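Local coordinates for Ketoacyl_synth_N domain-containing protein (Photorhabdus luminescens subsp. laumondii, PDB 6SMO), which probably takes part in polyketide assembly as the ketosynthase-like partner of a polyketide ketosynthase chain, and helps to line the site of a bound pentaoxododecanal, at residues K24-V27 against I28-L32; S158-A161 against G162-I166; E228-Q231 against H232-R236; E288-S291 against K292-N296. One frame throughout, in Å; residues are numbered along the deposited sequence.

Contact 1 (K24-V27 against I28-L32)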
loop_
_atom_site.group_PDB
_atom_site.type_symbol
_atom_site.label_atom_id
_atom_site.label_comp_id
_atom_site.label_asym_id
_atom_site.label_seq_id
_atom_site.Cartn_x
_atom_site.Cartn_y
_atom_site.Cartn_z
ATOM N N LYS C 24 15.163 -24.150 9.574
ATOM C CA LYS C 24 15.317 -25.269 8.602
ATOM C C LYS C 24 15.629 -26.573 9.349
ATOM O O LYS C 24 15.074 -27.617 8.957
ATOM C CB LYS C 24 16.406 -24.958 7.571
ATOM C CG LYS C 24 16.399 -25.862 6.345
ATOM C CD LYS C 24 17.323 -25.402 5.237
ATOM C CE LYS C 24 18.772 -25.777 5.471
ATOM N NZ LYS C 24 19.033 -27.195 5.129
ATOM N N SER C 25 16.480 -26.513 10.379
ATOM C CA SER C 25 16.898 -27.677 11.208
ATOM C C SER C 25 15.706 -28.221 12.008
ATOM O O SER C 25 15.659 -29.448 12.225
ATOM C CB SER C 25 18.047 -27.318 12.117
ATOM O OG SER C 25 17.692 -26.259 12.994
ATOM N N LYS C 26 14.782 -27.347 12.423
ATOM C CA LYS C 26 13.605 -27.704 13.263
ATOM C C LYS C 26 12.543 -28.402 12.403
ATOM O O LYS C 26 12.035 -29.451 12.842
ATOM C CB LYS C 26 13.021 -26.461 13.943
ATOM C CG LYS C 26 12.074 -26.744 15.102
ATOM C CD LYS C 26 12.780 -27.150 16.379
ATOM C CE LYS C 26 11.825 -27.419 17.524
ATOM N NZ LYS C 26 12.546 -27.770 18.769
ATOM N N VAL C 27 12.214 -27.837 11.235
ATOM C CA VAL C 27 11.125 -28.337 10.339
ATOM C C VAL C 27 11.504 -29.718 9.788
ATOM O O VAL C 27 10.592 -30.557 9.659
ATOM C CB VAL C 27 10.784 -27.345 9.206
ATOM C CG1 VAL C 27 10.202 -26.049 9.753
ATOM C CG2 VAL C 27 11.967 -27.057 8.293
ATOM N N ILE C 28 12.786 -29.947 9.477
ATOM C CA ILE C 28 13.313 -31.262 8.996
ATOM C C ILE C 28 13.139 -32.297 10.116
ATOM O O ILE C 28 12.721 -33.431 9.805
ATOM C CB ILE C 28 14.780 -31.151 8.527
ATOM C CG1 ILE C 28 14.898 -30.317 7.248
ATOM C CG2 ILE C 28 15.403 -32.530 8.349
ATOM C CD1 ILE C 28 16.306 -29.863 6.928
ATOM N N GLN C 29 13.444 -31.917 11.362
ATOM C CA GLN C 29 13.317 -32.783 12.568
ATOM C C GLN C 29 11.847 -33.177 12.762
ATOM O O GLN C 29 11.592 -34.355 13.088
ATOM C CB GLN C 29 13.858 -32.072 13.810
ATOM C CG GLN C 29 14.041 -32.992 15.009
ATOM C CD GLN C 29 14.590 -32.270 16.215
ATOM O OE1 GLN C 29 14.232 -31.128 16.498
ATOM N NE2 GLN C 29 15.465 -32.941 16.946
ATOM N N LYS C 30 10.923 -32.228 12.570
ATOM C CA LYS C 30 9.458 -32.432 12.745
ATOM C C LYS C 30 8.881 -33.176 11.532
ATOM O O LYS C 30 7.863 -33.874 11.710
ATOM C CB LYS C 30 8.749 -31.092 12.973
ATOM C CG LYS C 30 9.005 -30.459 14.334
ATOM C CD LYS C 30 8.088 -29.299 14.657
ATOM C CE LYS C 30 8.240 -28.814 16.084
ATOM N NZ LYS C 30 7.356 -27.661 16.371
ATOM N N LEU C 31 9.499 -33.034 10.352
ATOM C CA LEU C 31 9.087 -33.743 9.108
ATOM C C LEU C 31 9.390 -35.241 9.255
ATOM O O LEU C 31 8.533 -36.054 8.856
ATOM C CB LEU C 31 9.815 -33.144 7.900
ATOM C CG LEU C 31 9.264 -33.551 6.533
ATOM C CD1 LEU C 31 7.949 -32.841 6.245
ATOM C CD2 LEU C 31 10.271 -33.267 5.429
ATOM N N LEU C 32 10.561 -35.584 9.805
ATOM C CA LEU C 32 10.997 -36.986 10.059
ATOM C C LEU C 32 10.143 -37.590 11.181
ATOM O O LEU C 32 10.171 -37.019 12.289
ATOM C CB LEU C 32 12.485 -37.002 10.430
ATOM C CG LEU C 32 13.454 -36.696 9.289
ATOM C CD1 LEU C 32 14.814 -36.277 9.826
ATOM C CD2 LEU C 32 13.594 -37.893 8.358
#

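Contact 2 (S158-A161 against G162-I166)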
loop_
_atom_site.group_PDB
_atom_site.type_symbol
_atom_site.label_atom_id
_atom_site.label_comp_id
_atom_site.label_asym_id
_atom_site.label_seq_id
_atom_site.Cartn_x
_atom_site.Cartn_y
_atom_site.Cartn_z
ATOM N N SER C 158 -5.431 -10.859 0.896
ATOM C CA SER C 158 -5.603 -11.881 1.962
ATOM C C SER C 158 -4.840 -13.159 1.596
ATOM O O SER C 158 -5.077 -13.690 0.491
ATOM C CB SER C 158 -7.060 -12.165 2.222
ATOM O OG SER C 158 -7.636 -11.144 3.020
ATOM N N ASP C 159 -3.930 -13.590 2.479
ATOM C CA ASP C 159 -3.215 -14.897 2.445
ATOM C C ASP C 159 -2.044 -14.849 1.450
ATOM O O ASP C 159 -0.931 -15.237 1.855
ATOM C CB ASP C 159 -4.181 -16.055 2.164
ATOM C CG ASP C 159 -5.309 -16.157 3.180
ATOM O OD1 ASP C 159 -5.006 -16.209 4.388
ATOM O OD2 ASP C 159 -6.483 -16.171 2.758
ATOM N N VAL C 160 -2.271 -14.382 0.214
ATOM C CA VAL C 160 -1.289 -14.475 -0.913
ATOM C C VAL C 160 -0.622 -13.114 -1.168
ATOM O O VAL C 160 -0.174 -12.894 -2.311
ATOM C CB VAL C 160 -1.953 -15.024 -2.193
ATOM C CG1 VAL C 160 -2.448 -16.449 -2.002
ATOM C CG2 VAL C 160 -3.080 -14.132 -2.703
ATOM N N ALA C 161 -0.520 -12.249 -0.151
ATOM C CA ALA C 161 0.102 -10.905 -0.251
ATOM C C ALA C 161 1.602 -11.045 -0.543
ATOM O O ALA C 161 2.073 -10.448 -1.531
ATOM C CB ALA C 161 -0.133 -10.119 1.016
ATOM N N GLY C 162 2.316 -11.804 0.295
ATOM C CA GLY C 162 3.770 -12.031 0.185
ATOM C C GLY C 162 4.130 -12.868 -1.030
ATOM O O GLY C 162 5.234 -12.671 -1.572
ATOM N N MET C 163 3.237 -13.773 -1.443
ATOM C CA MET C 163 3.425 -14.672 -2.614
ATOM C C MET C 163 3.450 -13.831 -3.897
ATOM O O MET C 163 4.247 -14.154 -4.800
ATOM C CB MET C 163 2.303 -15.712 -2.700
ATOM C CG MET C 163 2.719 -16.995 -3.394
ATOM S SD MET C 163 3.763 -18.042 -2.345
ATOM C CE MET C 163 4.055 -19.423 -3.450
ATOM N N GLN C 164 2.607 -12.793 -3.966
ATOM C CA GLN C 164 2.554 -11.822 -5.093
ATOM C C GLN C 164 3.780 -10.900 -5.031
ATOM O O GLN C 164 4.322 -10.576 -6.107
ATOM C CB GLN C 164 1.251 -11.020 -5.052
ATOM C CG GLN C 164 0.030 -11.824 -5.478
ATOM C CD GLN C 164 -1.255 -11.033 -5.423
ATOM O OE1 GLN C 164 -1.371 -10.039 -4.709
ATOM N NE2 GLN C 164 -2.243 -11.478 -6.181
ATOM N N ALA C 165 4.199 -10.508 -3.822
ATOM C CA ALA C 165 5.325 -9.578 -3.563
ATOM C C ALA C 165 6.610 -10.098 -4.223
ATOM O O ALA C 165 7.301 -9.289 -4.870
ATOM C CB ALA C 165 5.508 -9.379 -2.078
ATOM N N ILE C 166 6.908 -11.395 -4.077
ATOM C CA ILE C 166 8.129 -12.047 -4.646
ATOM C C ILE C 166 7.991 -12.103 -6.173
ATOM O O ILE C 166 8.978 -11.790 -6.868
ATOM C CB ILE C 166 8.359 -13.452 -4.048
ATOM C CG1 ILE C 166 8.467 -13.426 -2.519
ATOM C CG2 ILE C 166 9.582 -14.109 -4.674
ATOM C CD1 ILE C 166 8.231 -14.769 -1.869
HETATM O O HOH W 1 1.488 -14.506 0.943
#

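Contact 3 (E228-Q231 against H232-R236)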
loop_
_atom_site.group_PDB
_atom_site.type_symbol
_atom_site.label_atom_id
_atom_site.label_comp_id
_atom_site.label_asym_id
_atom_site.label_seq_id
_atom_site.Cartn_x
_atom_site.Cartn_y
_atom_site.Cartn_z
ATOM N N GLU C 228 17.879 -10.699 -7.270
ATOM C CA GLU C 228 18.664 -9.782 -8.140
ATOM C C GLU C 228 18.919 -10.429 -9.506
ATOM O O GLU C 228 18.837 -11.670 -9.611
ATOM C CB GLU C 228 19.971 -9.365 -7.463
ATOM C CG GLU C 228 20.860 -10.520 -7.042
ATOM C CD GLU C 228 22.210 -10.080 -6.503
ATOM O OE1 GLU C 228 23.040 -9.606 -7.306
ATOM O OE2 GLU C 228 22.423 -10.193 -5.280
ATOM N N GLU C 229 19.219 -9.592 -10.504
ATOM C CA GLU C 229 19.459 -9.979 -11.921
ATOM C C GLU C 229 20.683 -10.900 -11.985
ATOM O O GLU C 229 21.647 -10.656 -11.231
ATOM C CB GLU C 229 19.628 -8.717 -12.771
ATOM C CG GLU C 229 19.508 -8.957 -14.265
ATOM C CD GLU C 229 20.828 -9.146 -14.992
ATOM O OE1 GLU C 229 20.944 -10.124 -15.761
ATOM O OE2 GLU C 229 21.734 -8.312 -14.795
ATOM N N ARG C 230 20.633 -11.920 -12.849
ATOM C CA ARG C 230 21.606 -13.046 -12.896
ATOM C C ARG C 230 23.006 -12.519 -13.234
ATOM O O ARG C 230 23.964 -12.930 -12.549
ATOM C CB ARG C 230 21.161 -14.100 -13.915
ATOM C CG ARG C 230 21.988 -15.378 -13.892
ATOM C CD ARG C 230 21.355 -16.489 -14.705
ATOM N NE ARG C 230 22.216 -17.661 -14.802
ATOM C CZ ARG C 230 23.241 -17.797 -15.643
ATOM N NH1 ARG C 230 23.950 -18.913 -15.638
ATOM N NH2 ARG C 230 23.559 -16.826 -16.484
ATOM N N GLN C 231 23.120 -11.658 -14.250
ATOM C CA GLN C 231 24.413 -11.091 -14.723
ATOM C C GLN C 231 25.011 -10.198 -13.626
ATOM O O GLN C 231 26.244 -10.235 -13.459
ATOM C CB GLN C 231 24.229 -10.326 -16.036
ATOM C CG GLN C 231 23.794 -11.205 -17.203
ATOM C CD GLN C 231 24.804 -12.275 -17.542
ATOM O OE1 GLN C 231 24.490 -13.463 -17.572
ATOM N NE2 GLN C 231 26.036 -11.860 -17.792
ATOM N N HIS C 232 24.174 -9.444 -12.906
ATOM C CA HIS C 232 24.578 -8.572 -11.768
ATOM C C HIS C 232 25.154 -9.427 -10.631
ATOM O O HIS C 232 26.117 -8.970 -9.985
ATOM C CB HIS C 232 23.398 -7.716 -11.285
ATOM C CG HIS C 232 23.758 -6.747 -10.209
ATOM N ND1 HIS C 232 23.743 -7.089 -8.870
ATOM C CD2 HIS C 232 24.145 -5.453 -10.264
ATOM C CE1 HIS C 232 24.102 -6.047 -8.147
ATOM N NE2 HIS C 232 24.354 -5.029 -8.979
ATOM N N ALA C 233 24.578 -10.612 -10.396
ATOM C CA ALA C 233 24.999 -11.570 -9.345
ATOM C C ALA C 233 26.348 -12.198 -9.719
ATOM O O ALA C 233 27.224 -12.282 -8.835
ATOM C CB ALA C 233 23.936 -12.623 -9.143
ATOM N N LEU C 234 26.499 -12.623 -10.979
ATOM C CA LEU C 234 27.748 -13.224 -11.528
ATOM C C LEU C 234 28.869 -12.175 -11.545
ATOM O O LEU C 234 30.037 -12.567 -11.349
ATOM C CB LEU C 234 27.478 -13.764 -12.937
ATOM C CG LEU C 234 26.594 -15.010 -13.008
ATOM C CD1 LEU C 234 26.083 -15.232 -14.424
ATOM C CD2 LEU C 234 27.341 -16.239 -12.514
ATOM N N GLU C 235 28.522 -10.901 -11.767
ATOM C CA GLU C 235 29.470 -9.753 -11.837
ATOM C C GLU C 235 30.269 -9.668 -10.529
ATOM O O GLU C 235 31.514 -9.657 -10.604
ATOM C CB GLU C 235 28.711 -8.450 -12.106
ATOM C CG GLU C 235 29.594 -7.289 -12.537
ATOM C CD GLU C 235 30.367 -6.600 -11.424
ATOM O OE1 GLU C 235 31.552 -6.278 -11.641
ATOM O OE2 GLU C 235 29.779 -6.376 -10.346
ATOM N N ARG C 236 29.576 -9.624 -9.385
ATOM C CA ARG C 236 30.173 -9.403 -8.038
ATOM C C ARG C 236 30.646 -10.731 -7.425
ATOM O O ARG C 236 31.223 -10.684 -6.321
ATOM C CB ARG C 236 29.175 -8.690 -7.116
ATOM C CG ARG C 236 28.003 -9.542 -6.647
ATOM C CD ARG C 236 26.924 -8.692 -6.001
ATOM N NE ARG C 236 25.821 -9.477 -5.457
ATOM C CZ ARG C 236 25.820 -10.089 -4.274
ATOM N NH1 ARG C 236 26.879 -10.033 -3.481
ATOM N NH2 ARG C 236 24.755 -10.770 -3.888
#

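Contact 4 (E288-S291 against K292-N296)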
loop_
_atom_site.group_PDB
_atom_site.type_symbol
_atom_site.label_atom_id
_atom_site.label_comp_id
_atom_site.label_asym_id
_atom_site.label_seq_id
_atom_site.Cartn_x
_atom_site.Cartn_y
_atom_site.Cartn_z
ATOM N N GLU C 288 -6.446 -33.737 -2.998
ATOM C CA GLU C 288 -7.314 -34.442 -3.981
ATOM C C GLU C 288 -7.312 -33.680 -5.312
ATOM O O GLU C 288 -6.993 -34.307 -6.342
ATOM C CB GLU C 288 -8.742 -34.587 -3.447
ATOM C CG GLU C 288 -9.600 -35.540 -4.264
ATOM C CD GLU C 288 -11.082 -35.518 -3.931
ATOM O OE1 GLU C 288 -11.428 -35.161 -2.787
ATOM O OE2 GLU C 288 -11.889 -35.859 -4.819
ATOM N N ILE C 289 -7.649 -32.386 -5.287
ATOM C CA ILE C 289 -7.891 -31.552 -6.507
ATOM C C ILE C 289 -6.565 -31.257 -7.224
ATOM O O ILE C 289 -6.577 -31.237 -8.471
ATOM C CB ILE C 289 -8.677 -30.262 -6.178
ATOM C CG1 ILE C 289 -7.941 -29.346 -5.193
ATOM C CG2 ILE C 289 -10.078 -30.609 -5.695
ATOM C CD1 ILE C 289 -8.593 -27.994 -4.997
ATOM N N THR C 290 -5.472 -31.038 -6.483
ATOM C CA THR C 290 -4.140 -30.671 -7.044
ATOM C C THR C 290 -3.498 -31.901 -7.700
ATOM O O THR C 290 -2.908 -31.739 -8.788
ATOM C CB THR C 290 -3.220 -30.059 -5.980
ATOM O OG1 THR C 290 -3.974 -29.139 -5.191
ATOM C CG2 THR C 290 -2.030 -29.344 -6.583
ATOM N N SER C 291 -3.603 -33.073 -7.064
ATOM C CA SER C 291 -3.063 -34.367 -7.563
ATOM C C SER C 291 -3.789 -34.785 -8.848
ATOM O O SER C 291 -3.132 -35.381 -9.725
ATOM C CB SER C 291 -3.162 -35.443 -6.511
ATOM O OG SER C 291 -2.410 -35.095 -5.358
ATOM N N LYS C 292 -5.089 -34.485 -8.947
ATOM C CA LYS C 292 -5.940 -34.803 -10.125
ATOM C C LYS C 292 -5.515 -33.924 -11.309
ATOM O O LYS C 292 -5.520 -34.429 -12.448
ATOM C CB LYS C 292 -7.424 -34.613 -9.787
ATOM C CG LYS C 292 -8.396 -35.388 -10.668
ATOM C CD LYS C 292 -8.874 -34.624 -11.884
ATOM C CE LYS C 292 -9.856 -35.414 -12.722
ATOM N NZ LYS C 292 -10.166 -34.727 -13.998
ATOM N N ALA C 293 -5.158 -32.663 -11.042
ATOM C CA ALA C 293 -4.662 -31.687 -12.042
ATOM C C ALA C 293 -3.307 -32.151 -12.595
ATOM O O ALA C 293 -3.071 -31.960 -13.805
ATOM C CB ALA C 293 -4.570 -30.311 -11.429
ATOM N N PHE C 294 -2.456 -32.732 -11.742
ATOM C CA PHE C 294 -1.125 -33.288 -12.111
ATOM C C PHE C 294 -1.308 -34.583 -12.913
ATOM O O PHE C 294 -0.517 -34.820 -13.847
ATOM C CB PHE C 294 -0.264 -33.538 -10.869
ATOM C CG PHE C 294 0.188 -32.303 -10.127
ATOM C CD1 PHE C 294 0.494 -31.128 -10.800
ATOM C CD2 PHE C 294 0.341 -32.328 -8.748
ATOM C CE1 PHE C 294 0.917 -30.002 -10.108
ATOM C CE2 PHE C 294 0.768 -31.202 -8.060
ATOM C CZ PHE C 294 1.054 -30.042 -8.740
ATOM N N SER C 295 -2.311 -35.391 -12.552
ATOM C CA SER C 295 -2.671 -36.666 -13.232
ATOM C C SER C 295 -3.059 -36.389 -14.690
ATOM O O SER C 295 -2.686 -37.198 -15.562
ATOM C CB SER C 295 -3.773 -37.382 -12.493
ATOM O OG SER C 295 -3.971 -38.686 -13.016
ATOM N N ASN C 296 -3.772 -35.283 -14.937
ATOM C CA ASN C 296 -4.235 -34.849 -16.284
ATOM C C ASN C 296 -3.029 -34.446 -17.144
ATOM O O ASN C 296 -3.031 -34.778 -18.347
ATOM C CB ASN C 296 -5.240 -33.696 -16.198
ATOM C CG ASN C 296 -6.542 -34.082 -15.526
ATOM O OD1 ASN C 296 -6.991 -35.222 -15.631
ATOM N ND2 ASN C 296 -7.160 -33.135 -14.841
#

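Contact 1 (K24-V27 against I28-L32)
Ile28 lies alongside Lys24, one helical turn further on, and the two side chains point the same way. Followed outward, CB of Ile28 passes the carbonyl of the preceding turn at 3.6 Å from Lys24 O. The next atom comes nearer to that carbonyl: with CG1 set beside its own backbone N (chi1 -68°), Ile28 CG1 lies 3.2 Å from Lys24 O. At the tip, Ile28 CD1 stays 3.3 Å from Lys24 O and also lies 4.0 Å from Lys24 CG, an apolar contact with the lysine's root. The same carbonyl receives a weak i to i+4 bond from Ile28 N. The next bond, from Gln29 N to Ser25 O, is weak too; shorter ones follow, Lys30 N to Lys26 O at 3.0 Å and Leu31 N to Val27 O at 2.8 Å. On another side of the helix Lys26 and Lys30 meet by carbon alone: CE of Lys26 is 4.1 Å from CE of Lys30, while the ammonium groups stay further apart, which would limit their repulsion. Helix 20-31 rests on two others: Val27 and Ile28 pack on Leu324 and Phe328 of helix 319-329, where Lys24 makes a cation-pi contact with Phe328, and Leu31 touches Tyr309 of helix 307-310.

Contact 2 (S158-A161 against G162-I166)
Val160 faces two side chains of the first helical turn, Met163 and Gln164, which leave it in different directions. Val160 CB and Met163 CB stand 4.3 Å apart, an apolar contact confined to the roots. Beyond it Met163 departs: its CG is turned opposite the backbone N (chi1 -153°) and the chain bends at the next bond, so that the side chain packs on Ile354 of strand 351-356 and on Cys364 and Leu366 of strand 362-369. Gln164 takes the other course. Its CG lies beside the backbone N (chi1 -73°), and the extended chain runs back past the carbonyl of Val160, with Gln164 CG 3.3 Å from Val160 O. That oxygen accepts Gln164 N at 3.2 Å, the donor standing well above the carbonyl plane.

Val160 is the N-cap of helix 161-175, a helix of the thiolase fold whose start is buried. In ketosynthases of this fold the active-site cysteine lies at the start of such a helix; the sequence suggests that Asp159 occupies the equivalent place here, and its positive phi of 80° is consistent with a sharp turn into the helix.

A water bridges this turn to the helix start: the water oxygen lies 2.7 Å from Asp159 O, to which it probably donates, and accepts from Met163 N at 3.0 Å. One residue on from the Gln164 bond, Ala165 N bonds to Ala161 O at 3.1 Å. The buried amide of Gln164 is held at both ends: OE1 by Thr157, and NE2 by Asp249 and by the carbonyl of Val184 of the chain of PKS_KS domain-containing protein. Ser158 OG likewise crosses the subunit boundary, to Asp166 of that same partner chain.

Contact 3 (E228-Q231 against H232-R236)
Glu228 gathers a histidine and an arginine on one buried carboxylate, although all three belong to a short run of chain that turns from strand into helix. Strand 218-229 ends here and helix 230-235 starts at once, with Glu229 as its N-cap. The capping carboxylate spreads over two amides, Glu229 OE1 taking Gln231 N at 3.1 Å and Glu229 OE2 taking His232 N at 3.3 Å. Both donors approach from above the carboxylate plane, the Glu229 chain bending at chi2 as it folds back over the helix start.

Across the turn, His232 ND1 gives a nearly straight bond to Glu228 OE1 at 3.0 Å. The oxygen lies in the plane of the imidazole, at its edge, whereas the nitrogen stands above the plane of the carboxylate; the two flat groups are 51° apart. Arg236 comes from the opposite direction and meets the same carboxylate almost coplanar with it. Its NH2 makes a salt bridge to Glu228 OE2 at 2.8 Å on the syn side, somewhat out of the carboxylate plane, and its NE adds a weak bond to Glu228 OE1. Thr8 of strand 5-13 also bonds to OE2 and Ser84 O accepts from Arg236 NH1, tying the group to the neighbouring strand and to the end of helix 68-84. The nearby positive charge would probably keep Glu228 ionised.

Another side of the helix is built differently. Arg230, its chain extended as far as NE, meets Leu234 one turn on, and Leu234 CD1 sits over one face of the guanidinium, 3.6 Å from Arg230 NH2.

Contact 4 (E288-S291 against K292-N296)
Ser291 O accepts Ser295 N at 2.9 Å, the shortest of four successive i to i+4 bonds that run through this piece of helix 286-296. The helix is the crossover of a beta-alpha-beta unit, linking the parallel strands 275-278 and 302-304. The preceding bonds are a little longer: Lys292 N to Glu288 O at 3.2 Å, Ala293 N to Ile289 O at 3.3 Å and Phe294 N to Thr290 O at 3.1 Å.

The hydroxyls of Thr290 and Ser291 also serve the helix. Thr290 OG1 bonds back to Glu286 O and Ser291 OG to Lys287 O, so that each polar side-chain atom is satisfied by a carbonyl one turn earlier. For Thr290 this has a consequence: with OG1 beside the backbone N (chi1 -43°), its methyl CG2 is left to lie alongside the ring of Phe294, the two side chains pointing the same way.

Phe294 faces the inner side of the helix. Its ring makes edge-to-face contacts with Phe277, on the first strand of the unit, and with Phe269, and touches Ala266 at the end of helix 263-266. Ile289, Thr290 and Ala293 all pack on Leu262, while Glu288, Lys292 and Ser295 are exposed on the outer surface. The carbonyl of Thr290 has a double role. Besides accepting the amide of Phe294, Thr290 O lies over one face of that residue's ring, toward the rim, 3.3 Å from Phe294 CD2, and the methyl completes the contact with Thr290 CG2 3.7 Å from Phe294 CE2.

In the fold
Of the four local contacts, contact 2 lies deepest, its centre about 6 Å from that of the chain, and it alone reaches another chain of the assembly. Contact 1 is a surface contact, while contacts 3 and 4 are partly buried and lie further out still. Contacts 1 and 4 are each confined to a single helix, whereas contacts 2 and 3 cover entries into a helix, from a loop and from a strand. Their chemistry differs accordingly: a bridging water and a buried amide at the core entry, a charged network at the strand exit, and methylene or aromatic packing within the two helices. None touches another; contacts 2 and 3 come nearest, about 9 Å between closest atoms.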